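Local coordinates for glycine cleavage system H protein 1 (Mycobacterium marinum, PDB 3TZU) that probably carries the methylamine group of glycine from the P protein to the T protein of the glycine cleavage system on a covalently bound lipoyl cofactor, at residues 52-57 / 111-116. Sequence-based numbering, arbitrary orientation.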
# COMPACT_ATOMS: atom_id res chain seq x y z
N VAL A 52 0.43 11.76 -6.12
CA VAL A 52 0.24 12.68 -7.24
C VAL A 52 -1.18 13.23 -7.39
O VAL A 52 -1.37 14.30 -7.96
CB VAL A 52 0.77 12.10 -8.57
CG1 VAL A 52 2.29 12.01 -8.48
CG2 VAL A 52 0.16 10.73 -8.87
N PHE A 53 -2.18 12.53 -6.85
CA PHE A 53 -3.58 12.98 -7.00
C PHE A 53 -4.40 12.50 -5.81
O PHE A 53 -4.17 11.41 -5.29
CB PHE A 53 -4.17 12.44 -8.31
CG PHE A 53 -5.63 12.76 -8.52
CD1 PHE A 53 -6.05 14.07 -8.77
CD2 PHE A 53 -6.57 11.75 -8.55
CE1 PHE A 53 -7.39 14.36 -8.97
CE2 PHE A 53 -7.91 12.04 -8.75
CZ PHE A 53 -8.33 13.33 -8.97
N VAL A 54 -5.32 13.36 -5.38
CA VAL A 54 -6.18 13.10 -4.24
C VAL A 54 -7.57 13.60 -4.59
O VAL A 54 -7.72 14.71 -5.15
CB VAL A 54 -5.68 13.80 -2.95
CG1 VAL A 54 -6.66 13.58 -1.82
CG2 VAL A 54 -4.28 13.31 -2.56
N GLN A 55 -8.58 12.76 -4.30
CA GLN A 55 -9.99 13.03 -4.59
C GLN A 55 -10.76 12.86 -3.31
O GLN A 55 -10.73 11.81 -2.69
CB GLN A 55 -10.50 12.06 -5.68
CG GLN A 55 -11.99 12.08 -5.98
CD GLN A 55 -12.27 11.86 -7.47
OE1 GLN A 55 -12.76 12.77 -8.15
NE2 GLN A 55 -11.91 10.67 -8.00
N LEU A 56 -11.44 13.92 -2.90
CA LEU A 56 -12.12 13.94 -1.61
C LEU A 56 -13.59 14.05 -1.82
O LEU A 56 -14.04 14.46 -2.88
CB LEU A 56 -11.63 15.10 -0.75
CG LEU A 56 -10.11 15.04 -0.53
CD1 LEU A 56 -9.63 16.31 0.15
CD2 LEU A 56 -9.71 13.81 0.28
N PRO A 57 -14.37 13.68 -0.81
CA PRO A 57 -15.80 13.97 -0.85
C PRO A 57 -16.06 15.46 -0.74
O PRO A 57 -15.21 16.21 -0.26
CB PRO A 57 -16.34 13.26 0.38
CG PRO A 57 -15.17 13.10 1.30
CD PRO A 57 -13.98 12.97 0.42
N GLY A 111 -1.20 17.11 6.61
CA GLY A 111 -1.74 16.22 5.59
C GLY A 111 -3.09 15.57 5.86
O GLY A 111 -3.51 14.69 5.12
N TRP A 112 -3.80 16.00 6.90
CA TRP A 112 -5.19 15.58 7.11
C TRP A 112 -6.01 15.84 5.85
O TRP A 112 -5.71 16.77 5.08
CB TRP A 112 -5.79 16.30 8.32
CG TRP A 112 -5.99 17.77 8.09
CD1 TRP A 112 -5.05 18.80 8.19
CD2 TRP A 112 -7.23 18.44 7.68
NE1 TRP A 112 -5.60 20.00 7.89
CE2 TRP A 112 -6.90 19.86 7.57
CE3 TRP A 112 -8.51 18.02 7.39
CZ2 TRP A 112 -7.86 20.81 7.21
CZ3 TRP A 112 -9.47 18.98 7.03
CH2 TRP A 112 -9.15 20.34 6.94
N LEU A 113 -7.03 15.03 5.62
CA LEU A 113 -7.71 15.02 4.32
C LEU A 113 -9.07 15.67 4.37
O LEU A 113 -9.46 16.34 3.42
CB LEU A 113 -7.84 13.58 3.81
CG LEU A 113 -6.53 12.84 3.45
CD1 LEU A 113 -6.81 11.44 2.87
CD2 LEU A 113 -5.68 13.66 2.49
N TYR A 114 -9.81 15.43 5.45
CA TYR A 114 -11.15 16.02 5.63
C TYR A 114 -11.59 15.95 7.08
O TYR A 114 -10.93 15.35 7.91
CB TYR A 114 -12.21 15.36 4.69
CG TYR A 114 -12.55 13.90 4.95
CD1 TYR A 114 -13.45 13.55 5.94
CD2 TYR A 114 -12.01 12.88 4.17
CE1 TYR A 114 -13.78 12.22 6.18
CE2 TYR A 114 -12.32 11.54 4.41
CZ TYR A 114 -13.21 11.22 5.42
OH TYR A 114 -13.54 9.91 5.67
N SER A 115 -12.69 16.62 7.40
CA SER A 115 -13.30 16.49 8.72
C SER A 115 -14.74 16.08 8.54
O SER A 115 -15.41 16.54 7.59
CB SER A 115 -13.21 17.78 9.53
OG SER A 115 -14.23 18.69 9.15
N VAL A 116 -15.20 15.21 9.43
CA VAL A 116 -16.55 14.66 9.38
C VAL A 116 -17.23 14.92 10.73
O VAL A 116 -16.55 14.98 11.76
CB VAL A 116 -16.52 13.14 9.03
CG1 VAL A 116 -15.60 12.36 9.98
CG2 VAL A 116 -17.92 12.54 9.04
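Leu-56 and Leu-113 meet between two antiparallel sheets of the lipoyl-binding fold, where the end of strand 51-55 and the loop after it face Leu-113 and Tyr-114. No hydrogen bond spans the two segments; aliphatic and aromatic side chains do the joining, as suits an inter-sheet core.

The aliphatic contacts centre on the two leucines, whose side chains run at about a right angle to each other. Their CA atoms lie 7.5 Å apart, a gap that leucine is long enough to bridge. With CG anti to the carbonyl carbon (chi1 -58°), the branched end of Leu-56 is directed at Leu-113, CD2 lying 4.0 Å from Leu-113 CB. Val-54, two residues earlier and near the end of strand 51-55, adds a looser touch, its CG1 to CD2 of Leu-113 at 4.4 Å. Its compact, branched side chain fits a buried strand position, and it also rests on Pro-100.

Leu-113 and Tyr-114 form a classic beta bulge opposite Val-38, which lets consecutive residues both turn toward segment 52-57. Tyr-114 offers a broad flat face to the rigid Pro-57 ring: Pro-57 CG sits 4.3 Å above the plane of the Tyr-114 ring, displaced toward its rim. Pro-57 CD comes 4.2 Å from Tyr-114 CD2. Cys-69, Pro-84 and Ile-89 also touch this tyrosine.

One approach is to the backbone: the methyl CD1 of Leu-56 lies 3.3 Å from the carbonyl O of Leu-113.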